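Local coordinates for Rev protein (Borrelia burgdorferi, PDB 5EQZ) that is of unknown function but folds as an elongated all-helical bundle, belongs to the Borrelia REV family and is probably made as a lipoprotein, at residues E21-L26 against Q69-A74; K34-K39 against I138-E143; D40-L45 against L62-S67; V110-L115 against S127-E132. All blocks are in the same frame, centred on the assembly; numbering follows the deposited sequence.

Interaction 1: residues E21-L26 against Q69-A74; sequences EDVLAL and QDKLAA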
loop_
_atom_site.group_PDB
_atom_site.type_symbol
_atom_site.label_atom_id
_atom_site.label_comp_id
_atom_site.label_asym_id
_atom_site.label_seq_id
_atom_site.Cartn_x
_atom_site.Cartn_y
_atom_site.Cartn_z
ATOM N N GLU A 21 -7.791 12.197 6.902
ATOM C CA GLU A 21 -6.647 12.937 6.369
ATOM C C GLU A 21 -5.423 12.034 6.237
ATOM O O GLU A 21 -4.673 12.137 5.257
ATOM C CB GLU A 21 -6.309 14.151 7.241
ATOM C CG GLU A 21 -7.433 15.225 7.368
ATOM C CD GLU A 21 -7.829 15.851 6.041
ATOM O OE1 GLU A 21 -7.142 15.642 5.016
ATOM O OE2 GLU A 21 -8.866 16.556 5.991
ATOM N N ASP A 22 -5.228 11.128 7.199
ATOM C CA ASP A 22 -4.126 10.167 7.115
ATOM C C ASP A 22 -4.329 9.203 5.951
ATOM O O ASP A 22 -3.379 8.908 5.214
ATOM C CB ASP A 22 -3.991 9.390 8.427
ATOM C CG ASP A 22 -3.377 10.208 9.549
ATOM O OD1 ASP A 22 -2.573 11.119 9.281
ATOM O OD2 ASP A 22 -3.675 9.899 10.719
ATOM N N VAL A 23 -5.561 8.701 5.769
ATOM C CA VAL A 23 -5.860 7.776 4.676
ATOM C C VAL A 23 -5.645 8.449 3.327
ATOM O O VAL A 23 -5.098 7.843 2.391
ATOM C CB VAL A 23 -7.296 7.234 4.820
ATOM C CG1 VAL A 23 -7.800 6.592 3.517
ATOM C CG2 VAL A 23 -7.360 6.248 5.971
ATOM N N LEU A 24 -6.026 9.722 3.210
ATOM C CA LEU A 24 -5.857 10.429 1.946
ATOM C C LEU A 24 -4.390 10.661 1.598
ATOM O O LEU A 24 -4.089 10.923 0.429
ATOM C CB LEU A 24 -6.597 11.771 1.988
ATOM C CG LEU A 24 -8.126 11.684 2.018
ATOM C CD1 LEU A 24 -8.719 13.087 2.137
ATOM C CD2 LEU A 24 -8.671 10.954 0.791
ATOM N N ALA A 25 -3.485 10.569 2.571
ATOM C CA ALA A 25 -2.045 10.718 2.336
ATOM C C ALA A 25 -1.352 9.411 1.973
ATOM O O ALA A 25 -0.144 9.432 1.663
ATOM C CB ALA A 25 -1.360 11.311 3.572
ATOM N N LEU A 26 -2.068 8.291 2.017
ATOM C CA LEU A 26 -1.525 7.023 1.544
ATOM C C LEU A 26 -1.127 7.151 0.078
ATOM O O LEU A 26 -1.837 7.766 -0.729
ATOM C CB LEU A 26 -2.564 5.912 1.708
ATOM C CG LEU A 26 -2.822 5.374 3.116
ATOM C CD1 LEU A 26 -4.090 4.500 3.135
ATOM C CD2 LEU A 26 -1.630 4.613 3.658
ATOM N N GLN A 69 -10.543 2.056 0.626
ATOM C CA GLN A 69 -10.584 1.006 -0.384
ATOM C C GLN A 69 -9.984 1.478 -1.703
ATOM O O GLN A 69 -9.354 0.689 -2.420
ATOM C CB GLN A 69 -12.023 0.521 -0.567
ATOM C CG GLN A 69 -12.530 -0.339 0.599
ATOM C CD GLN A 69 -11.689 -1.602 0.833
ATOM O OE1 GLN A 69 -11.268 -2.279 -0.113
ATOM N NE2 GLN A 69 -11.443 -1.917 2.105
ATOM N N ASP A 70 -10.131 2.761 -2.032
ATOM C CA ASP A 70 -9.548 3.246 -3.279
ATOM C C ASP A 70 -8.032 3.365 -3.175
ATOM O O ASP A 70 -7.314 3.073 -4.144
ATOM C CB ASP A 70 -10.163 4.583 -3.660
ATOM C CG ASP A 70 -11.625 4.460 -4.046
ATOM O OD1 ASP A 70 -12.084 3.349 -4.413
ATOM O OD2 ASP A 70 -12.318 5.485 -3.985
ATOM N N LYS A 71 -7.526 3.788 -2.015
ATOM C CA LYS A 71 -6.079 3.774 -1.794
ATOM C C LYS A 71 -5.544 2.347 -1.807
ATOM O O LYS A 71 -4.462 2.088 -2.353
ATOM C CB LYS A 71 -5.731 4.456 -0.472
ATOM C CG LYS A 71 -5.989 5.959 -0.483
ATOM C CD LYS A 71 -5.101 6.681 -1.491
ATOM C CE LYS A 71 -5.516 8.142 -1.666
ATOM N NZ LYS A 71 -4.368 8.993 -2.066
ATOM N N LEU A 72 -6.288 1.401 -1.229
ATOM C CA LEU A 72 -5.834 0.011 -1.256
ATOM C C LEU A 72 -5.822 -0.556 -2.674
ATOM O O LEU A 72 -4.865 -1.242 -3.065
ATOM C CB LEU A 72 -6.702 -0.840 -0.335
ATOM C CG LEU A 72 -6.308 -2.310 -0.255
ATOM C CD1 LEU A 72 -4.870 -2.433 0.240
ATOM C CD2 LEU A 72 -7.284 -3.024 0.691
ATOM N N ALA A 73 -6.877 -0.303 -3.452
ATOM C CA ALA A 73 -6.896 -0.770 -4.841
ATOM C C ALA A 73 -5.706 -0.231 -5.632
ATOM O O ALA A 73 -5.088 -0.958 -6.427
ATOM C CB ALA A 73 -8.211 -0.364 -5.508
ATOM N N ALA A 74 -5.366 1.042 -5.434
ATOM C CA ALA A 74 -4.218 1.602 -6.144
ATOM C C ALA A 74 -2.916 0.938 -5.710
ATOM O O ALA A 74 -2.061 0.627 -6.554
ATOM C CB ALA A 74 -4.147 3.110 -5.918
HETATM O O HOH W 1 -5.697 11.474 -1.809
#
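Val23 begins the contact with its backbone: its O lies 3.6 Å from CG of Lys71, while the same oxygen accepts the N-H of Leu26. Its branched side chain, buried against Leu64 and Phe68, stands only at the margin of Lys71. The side chain of Leu24 sets off away from helix 55-88, yet its O accepts a hydrogen bond from Lys71 NZ (3.2 Å). The ammonium sits above the carbonyl plane there, 47° out of it, and a water bridges the same two atoms, 2.8 Å from Leu24 O and 2.8 Å from Lys71 NZ. At Leu26 the chain has left the helix; its O takes a second bond from Lys71 NZ (3.1 Å), nearly along the C=O axis at 160°. Nearer the root of the lysine, Leu26 CD1 packs on Lys71 CB at 4.0 Å. A bend at chi2 (-64°) carries the lysine chain past Val23 O to the two carbonyls. Lysine suits the place: its methylenes lie on leucine while its charge reaches carbonyls where helix 10-24 runs out, probably favoured by the helix dipole. The arrangement is tertiary C-capping within a helical bundle, by a lysine of helix 55-88.

Interaction 2: residues K34-K39 against I138-E143; sequences KFKDYK and IKFLEE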
loop_
_atom_site.group_PDB
_atom_site.type_symbol
_atom_site.label_atom_id
_atom_site.label_comp_id
_atom_site.label_asym_id
_atom_site.label_seq_id
_atom_site.Cartn_x
_atom_site.Cartn_y
_atom_site.Cartn_z
ATOM N N LYS A 34 1.299 0.461 7.187
ATOM C CA LYS A 34 0.460 1.653 7.316
ATOM C C LYS A 34 -0.957 1.394 6.821
ATOM O O LYS A 34 -1.931 1.907 7.397
ATOM C CB LYS A 34 1.079 2.827 6.556
ATOM C CG LYS A 34 2.163 3.560 7.325
ATOM C CD LYS A 34 1.910 5.059 7.348
ATOM C CE LYS A 34 2.124 5.676 5.977
ATOM N NZ LYS A 34 2.447 7.134 6.070
ATOM N N PHE A 35 -1.096 0.616 5.744
ATOM C CA PHE A 35 -2.430 0.270 5.259
ATOM C C PHE A 35 -3.191 -0.555 6.288
ATOM O O PHE A 35 -4.351 -0.259 6.597
ATOM C CB PHE A 35 -2.347 -0.493 3.941
ATOM C CG PHE A 35 -2.103 0.372 2.752
ATOM C CD1 PHE A 35 -0.801 0.672 2.353
ATOM C CD2 PHE A 35 -3.170 0.881 2.019
ATOM C CE1 PHE A 35 -0.572 1.466 1.247
ATOM C CE2 PHE A 35 -2.949 1.689 0.912
ATOM C CZ PHE A 35 -1.657 1.976 0.522
ATOM N N LYS A 36 -2.558 -1.609 6.818
ATOM C CA LYS A 36 -3.260 -2.453 7.778
ATOM C C LYS A 36 -3.583 -1.688 9.046
ATOM O O LYS A 36 -4.642 -1.911 9.646
ATOM C CB LYS A 36 -2.448 -3.705 8.110
ATOM C CG LYS A 36 -3.287 -4.773 8.806
ATOM C CD LYS A 36 -2.439 -5.833 9.494
ATOM C CE LYS A 36 -3.275 -6.662 10.461
ATOM N NZ LYS A 36 -3.237 -6.111 11.839
ATOM N N ASP A 37 -2.708 -0.767 9.452
ATOM C CA ASP A 37 -2.975 0.019 10.649
ATOM C C ASP A 37 -4.202 0.904 10.458
ATOM O O ASP A 37 -5.075 0.959 11.333
ATOM C CB ASP A 37 -1.754 0.860 11.022
ATOM C CG ASP A 37 -2.026 1.801 12.183
ATOM O OD1 ASP A 37 -2.525 1.318 13.225
ATOM O OD2 ASP A 37 -1.743 3.011 12.049
ATOM N N TYR A 38 -4.298 1.593 9.314
ATOM C CA TYR A 38 -5.472 2.429 9.058
ATOM C C TYR A 38 -6.721 1.579 8.877
ATOM O O TYR A 38 -7.810 1.966 9.323
ATOM C CB TYR A 38 -5.259 3.310 7.832
ATOM C CG TYR A 38 -4.158 4.346 7.982
ATOM C CD1 TYR A 38 -3.630 4.972 6.865
ATOM C CD2 TYR A 38 -3.649 4.698 9.230
ATOM C CE1 TYR A 38 -2.622 5.917 6.980
ATOM C CE2 TYR A 38 -2.631 5.645 9.355
ATOM C CZ TYR A 38 -2.123 6.243 8.217
ATOM O OH TYR A 38 -1.122 7.182 8.301
ATOM N N LYS A 39 -6.594 0.419 8.223
ATOM C CA LYS A 39 -7.751 -0.462 8.081
ATOM C C LYS A 39 -8.266 -0.894 9.442
ATOM O O LYS A 39 -9.480 -0.919 9.670
ATOM C CB LYS A 39 -7.409 -1.690 7.236
ATOM N N ILE A 138 1.743 -8.062 -0.928
ATOM C CA ILE A 138 0.420 -8.357 -1.474
ATOM C C ILE A 138 -0.330 -9.308 -0.550
ATOM O O ILE A 138 -1.513 -9.105 -0.244
ATOM C CB ILE A 138 0.542 -8.930 -2.896
ATOM C CG1 ILE A 138 1.046 -7.853 -3.853
ATOM C CG2 ILE A 138 -0.790 -9.517 -3.355
ATOM C CD1 ILE A 138 1.433 -8.394 -5.239
ATOM N N LYS A 139 0.352 -10.359 -0.088
ATOM C CA LYS A 139 -0.274 -11.311 0.827
ATOM C C LYS A 139 -0.702 -10.634 2.120
ATOM O O LYS A 139 -1.808 -10.874 2.626
ATOM C CB LYS A 139 0.694 -12.461 1.120
ATOM C CG LYS A 139 0.205 -13.434 2.185
ATOM C CD LYS A 139 1.319 -14.366 2.643
ATOM C CE LYS A 139 0.845 -15.253 3.782
ATOM N NZ LYS A 139 -0.411 -15.971 3.429
ATOM N N PHE A 140 0.169 -9.787 2.668
ATOM C CA PHE A 140 -0.149 -9.057 3.889
ATOM C C PHE A 140 -1.395 -8.199 3.704
ATOM O O PHE A 140 -2.308 -8.224 4.536
ATOM C CB PHE A 140 1.062 -8.210 4.284
ATOM C CG PHE A 140 0.907 -7.467 5.579
ATOM C CD1 PHE A 140 1.024 -8.130 6.789
ATOM C CD2 PHE A 140 0.716 -6.093 5.586
ATOM C CE1 PHE A 140 0.909 -7.447 7.983
ATOM C CE2 PHE A 140 0.600 -5.403 6.781
ATOM C CZ PHE A 140 0.701 -6.082 7.980
ATOM N N LEU A 141 -1.463 -7.460 2.590
ATOM C CA LEU A 141 -2.569 -6.536 2.356
ATOM C C LEU A 141 -3.875 -7.255 2.046
ATOM O O LEU A 141 -4.952 -6.705 2.299
ATOM C CB LEU A 141 -2.229 -5.579 1.215
ATOM C CG LEU A 141 -1.115 -4.587 1.533
ATOM C CD1 LEU A 141 -0.750 -3.742 0.319
ATOM C CD2 LEU A 141 -1.556 -3.718 2.706
ATOM N N GLU A 142 -3.820 -8.461 1.492
ATOM C CA GLU A 142 -5.054 -9.158 1.156
ATOM C C GLU A 142 -5.574 -10.032 2.292
ATOM O O GLU A 142 -6.650 -10.630 2.151
ATOM C CB GLU A 142 -4.850 -9.971 -0.124
ATOM C CG GLU A 142 -4.769 -9.081 -1.362
ATOM C CD GLU A 142 -4.482 -9.851 -2.641
ATOM O OE1 GLU A 142 -4.032 -11.014 -2.548
ATOM O OE2 GLU A 142 -4.695 -9.289 -3.740
ATOM N N GLU A 143 -4.860 -10.099 3.414
ATOM C CA GLU A 143 -5.348 -10.799 4.606
ATOM C C GLU A 143 -6.658 -10.196 5.093
ATOM O O GLU A 143 -6.704 -9.026 5.468
ATOM C CB GLU A 143 -4.310 -10.752 5.732
ATOM C CG GLU A 143 -3.122 -11.686 5.546
ATOM C CD GLU A 143 -2.056 -11.501 6.615
ATOM O OE1 GLU A 143 -2.177 -10.543 7.415
ATOM O OE2 GLU A 143 -1.101 -12.310 6.650
#
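Leu141 sets its CD2 methyl against Phe35 CB at 3.5 Å, and this is the buried part of the contact. The same methyl is 4.1 Å from Phe35 CG, so it wedges at the root of the aromatic side chain and meets the ring obliquely. Phe35 is buried: its side chain also touches Leu26 and Lys75, and a large flat hydrocarbon fits a site where several helices converge. Leu141 touches Lys75 of helix 55-88 as well, so it packs against both that helix and helix 32-48.

Toward solvent the packing is just as close but changes character, for Lys36 is exposed and Phe140 partly so. The two cross at about a right angle, the lysine CD coming within 3.5 Å of Phe140 CZ and its CB within 3.7 Å of Phe140 CE2. Phe140 reaches out because its CG is anti to the backbone N (chi1 -176°), which swings the ring to the neighbouring helix. Beyond CD the lysine turns at chi4 (-93°), and its ammonium leaves the interface to form a salt bridge with Asp40, one helical turn on. Glu143, poorly ordered, carries the opposite charge, but its OE1 stays 6.4 Å from Lys36 NZ. The two helices are therefore joined across these segments chiefly by apolar packing, with lysine lending its methylenes to an aromatic ring and keeping its salt bridge within its own helix.

Interaction 3: residues D40-L45 against L62-S67; sequences DKINEL and LNLQNS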
loop_
_atom_site.group_PDB
_atom_site.type_symbol
_atom_site.label_atom_id
_atom_site.label_comp_id
_atom_site.label_asym_id
_atom_site.label_seq_id
_atom_site.Cartn_x
_atom_site.Cartn_y
_atom_site.Cartn_z
ATOM N N ASP A 40 -7.359 -1.222 10.366
ATOM C CA ASP A 40 -7.788 -1.648 11.695
ATOM C C ASP A 40 -8.478 -0.513 12.439
ATOM O O ASP A 40 -9.516 -0.724 13.086
ATOM C CB ASP A 40 -6.600 -2.172 12.501
ATOM C CG ASP A 40 -6.124 -3.541 12.030
ATOM O OD1 ASP A 40 -4.986 -3.916 12.370
ATOM O OD2 ASP A 40 -6.880 -4.240 11.321
ATOM N N LYS A 41 -7.922 0.699 12.358
ATOM C CA LYS A 41 -8.567 1.846 12.990
ATOM C C LYS A 41 -9.912 2.158 12.350
ATOM O O LYS A 41 -10.859 2.553 13.054
ATOM C CB LYS A 41 -7.646 3.066 12.928
ATOM C CG LYS A 41 -6.433 2.922 13.829
ATOM C CD LYS A 41 -5.431 4.017 13.582
ATOM C CE LYS A 41 -4.212 3.835 14.471
ATOM N NZ LYS A 41 -3.224 4.913 14.207
ATOM N N ILE A 42 -10.033 1.977 11.035
ATOM C CA ILE A 42 -11.328 2.205 10.397
ATOM C C ILE A 42 -12.353 1.196 10.901
ATOM O O ILE A 42 -13.493 1.559 11.216
ATOM C CB ILE A 42 -11.194 2.166 8.865
ATOM C CG1 ILE A 42 -10.399 3.378 8.371
ATOM C CG2 ILE A 42 -12.575 2.136 8.208
ATOM C CD1 ILE A 42 -10.200 3.387 6.881
ATOM N N ASN A 43 -11.965 -0.084 10.995
ATOM C CA ASN A 43 -12.888 -1.114 11.474
ATOM C C ASN A 43 -13.306 -0.872 12.916
ATOM O O ASN A 43 -14.457 -1.129 13.291
ATOM C CB ASN A 43 -12.250 -2.501 11.348
ATOM C CG ASN A 43 -12.113 -2.947 9.918
ATOM O OD1 ASN A 43 -12.854 -2.495 9.045
ATOM N ND2 ASN A 43 -11.185 -3.872 9.669
ATOM N N GLU A 44 -12.380 -0.412 13.753
ATOM C CA GLU A 44 -12.730 -0.179 15.146
ATOM C C GLU A 44 -13.700 0.995 15.277
ATOM O O GLU A 44 -14.636 0.942 16.089
ATOM C CB GLU A 44 -11.452 0.025 15.956
ATOM C CG GLU A 44 -11.563 0.813 17.237
ATOM C CD GLU A 44 -10.193 1.029 17.880
ATOM O OE1 GLU A 44 -9.752 0.160 18.660
ATOM O OE2 GLU A 44 -9.541 2.058 17.585
ATOM N N LEU A 45 -13.532 2.033 14.451
ATOM C CA LEU A 45 -14.484 3.149 14.446
ATOM C C LEU A 45 -15.861 2.709 13.972
ATOM O O LEU A 45 -16.879 3.064 14.582
ATOM C CB LEU A 45 -13.967 4.283 13.560
ATOM C CG LEU A 45 -13.118 5.390 14.162
ATOM C CD1 LEU A 45 -12.710 6.355 13.047
ATOM C CD2 LEU A 45 -13.881 6.131 15.243
ATOM N N LEU A 62 -18.742 6.365 5.862
ATOM C CA LEU A 62 -18.785 5.752 4.537
ATOM C C LEU A 62 -17.719 6.344 3.623
ATOM O O LEU A 62 -17.019 5.612 2.902
ATOM C CB LEU A 62 -20.179 5.923 3.931
ATOM C CG LEU A 62 -20.413 5.156 2.630
ATOM C CD1 LEU A 62 -20.217 3.661 2.855
ATOM C CD2 LEU A 62 -21.797 5.447 2.054
ATOM N N ASN A 63 -17.573 7.670 3.636
ATOM C CA ASN A 63 -16.509 8.284 2.847
ATOM C C ASN A 63 -15.139 7.775 3.274
ATOM O O ASN A 63 -14.271 7.529 2.428
ATOM C CB ASN A 63 -16.594 9.806 2.958
ATOM C CG ASN A 63 -17.836 10.363 2.291
ATOM O OD1 ASN A 63 -18.442 9.710 1.441
ATOM N ND2 ASN A 63 -18.218 11.584 2.659
ATOM N N LEU A 64 -14.923 7.605 4.580
ATOM C CA LEU A 64 -13.640 7.111 5.068
ATOM C C LEU A 64 -13.347 5.702 4.558
ATOM O O LEU A 64 -12.230 5.413 4.110
ATOM C CB LEU A 64 -13.618 7.158 6.592
ATOM C CG LEU A 64 -12.451 6.464 7.283
ATOM C CD1 LEU A 64 -11.127 7.121 6.901
ATOM C CD2 LEU A 64 -12.663 6.420 8.808
ATOM N N GLN A 65 -14.332 4.804 4.612
ATOM C CA GLN A 65 -14.104 3.469 4.061
ATOM C C GLN A 65 -13.887 3.518 2.552
ATOM O O GLN A 65 -12.984 2.845 2.033
ATOM C CB GLN A 65 -15.261 2.530 4.401
ATOM C CG GLN A 65 -15.617 2.478 5.882
ATOM C CD GLN A 65 -17.050 2.009 6.111
ATOM O OE1 GLN A 65 -17.400 0.896 5.746
ATOM N NE2 GLN A 65 -17.877 2.854 6.707
ATOM N N ASN A 66 -14.691 4.308 1.829
ATOM C CA ASN A 66 -14.540 4.370 0.375
ATOM C C ASN A 66 -13.142 4.843 -0.012
ATOM O O ASN A 66 -12.504 4.272 -0.912
ATOM C CB ASN A 66 -15.591 5.286 -0.242
ATOM C CG ASN A 66 -16.988 4.694 -0.189
ATOM O OD1 ASN A 66 -17.163 3.491 -0.006
ATOM N ND2 ASN A 66 -17.992 5.545 -0.367
ATOM N N SER A 67 -12.652 5.894 0.653
ATOM C CA SER A 67 -11.323 6.416 0.321
ATOM C C SER A 67 -10.242 5.394 0.623
ATOM O O SER A 67 -9.288 5.245 -0.154
ATOM C CB SER A 67 -11.051 7.709 1.091
ATOM O OG SER A 67 -11.829 8.773 0.560
#
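Ile42 and Leu64 point their side chains at each other, tip to tip, and this meeting forms the centre of the contact. The CD1 methyl of Ile42 lies against Leu64 CG and CD1, 3.8 Å from each, while Ile42 CG1 meets the other methyl, Leu64 CD2, also at 3.8 Å. Leu64 presents its fork because its CG is anti to the backbone N (chi1 170°), stretching the side chain out from its helix. Both residues are buried, and branched aliphatic groups suit the place: they interlock in van der Waals contact and carry no polar atom that would need a partner.

Ile42 uses its other branch differently. Its CG2 methyl passes at a slant to Gln65, touching Gln65 CG at 3.8 Å, so it is the aliphatic part of the glutamine that enters the contact. The amide lies beyond the contact with Ile42, and its NE2 makes a weak hydrogen bond to Leu61 O of its own helix. A glutamine can thus border the apolar centre through its methylenes. Leu45, one turn beyond Ile42, adds a looser touch, its CD1 standing 4.2 Å from Leu64 CD2.

The two short helical segments run nearly antiparallel, at 155°, with their axes 10.7 Å apart. Helices 32-48 and 55-88, consecutive in the chain, therefore form a helical hairpin, in a region predicted as coiled coil. Helix 10-24 packs along this hairpin as a third helix: Leu19 touches Lys41, Ile42 and Leu45, and Met20 touches Asn63.

Interaction 4: residues V110-L115 against S127-E132; sequences VTVPLL and SKNAVE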
loop_
_atom_site.group_PDB
_atom_site.type_symbol
_atom_site.label_atom_id
_atom_site.label_comp_id
_atom_site.label_asym_id
_atom_site.label_seq_id
_atom_site.Cartn_x
_atom_site.Cartn_y
_atom_site.Cartn_z
ATOM N N VAL A 110 9.460 -1.007 -1.878
ATOM C CA VAL A 110 10.249 -2.207 -1.636
ATOM C C VAL A 110 11.710 -1.876 -1.932
ATOM O O VAL A 110 12.037 -1.411 -3.032
ATOM C CB VAL A 110 9.760 -3.381 -2.495
ATOM C CG1 VAL A 110 10.643 -4.583 -2.306
ATOM C CG2 VAL A 110 8.292 -3.733 -2.136
ATOM N N THR A 111 12.576 -2.100 -0.947
ATOM C CA THR A 111 14.006 -1.817 -1.047
ATOM C C THR A 111 14.753 -3.105 -1.367
ATOM O O THR A 111 14.781 -4.028 -0.542
ATOM C CB THR A 111 14.536 -1.223 0.262
ATOM O OG1 THR A 111 14.089 0.131 0.404
ATOM C CG2 THR A 111 16.064 -1.257 0.302
ATOM N N VAL A 112 15.354 -3.176 -2.553
ATOM C CA VAL A 112 16.248 -4.287 -2.865
ATOM C C VAL A 112 17.652 -3.720 -3.043
ATOM O O VAL A 112 17.806 -2.562 -3.466
ATOM C CB VAL A 112 15.791 -5.064 -4.111
ATOM C CG1 VAL A 112 14.408 -5.654 -3.901
ATOM C CG2 VAL A 112 15.813 -4.179 -5.343
ATOM N N PRO A 113 18.699 -4.468 -2.703
ATOM C CA PRO A 113 20.048 -3.974 -2.966
ATOM C C PRO A 113 20.321 -3.986 -4.457
ATOM O O PRO A 113 19.960 -4.933 -5.161
ATOM C CB PRO A 113 20.943 -4.969 -2.221
ATOM C CG PRO A 113 20.140 -6.221 -2.179
ATOM C CD PRO A 113 18.717 -5.756 -1.986
ATOM N N LEU A 114 20.938 -2.912 -4.937
ATOM C CA LEU A 114 21.464 -2.871 -6.300
ATOM C C LEU A 114 22.766 -3.664 -6.309
ATOM O O LEU A 114 23.774 -3.222 -5.762
ATOM C CB LEU A 114 21.678 -1.429 -6.745
ATOM C CG LEU A 114 22.091 -1.164 -8.187
ATOM C CD1 LEU A 114 21.106 -1.836 -9.104
ATOM C CD2 LEU A 114 22.086 0.337 -8.413
ATOM N N LEU A 115 22.739 -4.869 -6.882
ATOM C CA LEU A 115 23.943 -5.708 -6.927
ATOM C C LEU A 115 24.695 -5.390 -8.214
ATOM O O LEU A 115 24.592 -6.087 -9.227
ATOM C CB LEU A 115 23.585 -7.183 -6.824
ATOM C CG LEU A 115 22.718 -7.562 -5.624
ATOM C CD1 LEU A 115 22.336 -9.026 -5.683
ATOM C CD2 LEU A 115 23.459 -7.234 -4.346
ATOM N N SER A 127 15.933 -9.762 -9.197
ATOM C CA SER A 127 14.554 -10.017 -9.593
ATOM C C SER A 127 13.846 -10.897 -8.566
ATOM O O SER A 127 12.758 -10.554 -8.075
ATOM C CB SER A 127 14.534 -10.667 -10.973
ATOM O OG SER A 127 13.237 -10.609 -11.527
ATOM N N LYS A 128 14.471 -12.021 -8.204
ATOM C CA LYS A 128 13.862 -12.952 -7.255
ATOM C C LYS A 128 13.589 -12.282 -5.913
ATOM O O LYS A 128 12.507 -12.452 -5.335
ATOM C CB LYS A 128 14.762 -14.181 -7.073
ATOM N N ASN A 129 14.553 -11.511 -5.402
ATOM C CA ASN A 129 14.363 -10.829 -4.129
ATOM C C ASN A 129 13.189 -9.857 -4.212
ATOM O O ASN A 129 12.308 -9.852 -3.344
ATOM C CB ASN A 129 15.655 -10.106 -3.733
ATOM C CG ASN A 129 15.568 -9.439 -2.364
ATOM O OD1 ASN A 129 14.638 -9.681 -1.596
ATOM N ND2 ASN A 129 16.534 -8.585 -2.063
ATOM N N ALA A 130 13.152 -9.041 -5.271
ATOM C CA ALA A 130 12.091 -8.046 -5.421
ATOM C C ALA A 130 10.719 -8.705 -5.484
ATOM O O ALA A 130 9.768 -8.238 -4.838
ATOM C CB ALA A 130 12.345 -7.204 -6.674
ATOM N N VAL A 131 10.593 -9.800 -6.242
ATOM C CA VAL A 131 9.288 -10.441 -6.376
ATOM C C VAL A 131 8.871 -11.088 -5.060
ATOM O O VAL A 131 7.689 -11.083 -4.702
ATOM C CB VAL A 131 9.300 -11.450 -7.536
ATOM C CG1 VAL A 131 8.108 -12.400 -7.437
ATOM C CG2 VAL A 131 9.279 -10.715 -8.866
ATOM N N GLU A 132 9.829 -11.652 -4.315
ATOM C CA GLU A 132 9.486 -12.283 -3.043
ATOM C C GLU A 132 8.988 -11.247 -2.040
ATOM O O GLU A 132 8.014 -11.496 -1.312
ATOM C CB GLU A 132 10.689 -13.060 -2.491
#
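The carboxamide of Asn129 and the pyrrolidine ring of Pro113 approach from opposite directions and meet through one atom of each: Asn129 ND2 lies 3.6 Å from Pro113 CD. The amide nitrogen also stands beside Val112, 4.1 Å from its CG1, so it is close to both residues. Asn129 extends toward the loop because its CG is anti to the backbone N (chi1 -176°). The oxygen end of the amide is engaged elsewhere, Asn129 OD1 accepting a weak hydrogen bond from NE2 of Gln133, one turn farther along the helix. That same NE2 is hydrogen-bonded to Thr111 O, so Gln133 connects the helix with the loop backbone and may help hold the amide's rotation.

Beside this polar group lies the apolar centre. Val112 CG1 settles on the helix surface at Ala130, 3.7 Å from its CA and 3.8 Å from its CB. With CG1 anti to the carbonyl carbon (chi1 -61°), that methyl is the one turned to the helix. Alanine is apt here: its single methyl lets the loop come close, the CA atoms of Val112 and Ala130 being 6.2 Å apart, and it leaves room for Ile101 and Ile86, which also touch Ala130. Valine, compact and beta-branched, suits an extended backbone that must place one methyl on a helix.

The loop 110-115 is thus laid on helix 122-142 chiefly by hydrophobic contact, while directional bonds come from Gln133 to Thr111 O and, weakly, from Asn122 to Leu115 O; the asparagine nitrogen contributes van der Waals packing to the proline.

In the fold
Interactions 1, 2 and 3 cluster in one half of the elongated chain, their centres 11 to 13 Å apart, whereas interaction 4 lies in the other, centre to centre about 32 Å from interaction 3 and across the chain's centre from it. Helix 55-88 runs through interactions 1 and 3, helix 32-48 through 2 and 3. Along the sequence, interaction 3 is nested within the loops closed by 1 and 2, which themselves cross, and interaction 4 is nested within 2. Long helix 55-88 thus serves as a spine. Helix 122-142 runs back from the far half, where it takes part in interaction 4, and interaction 2 joins its end to helix 32-48, tying the two halves together.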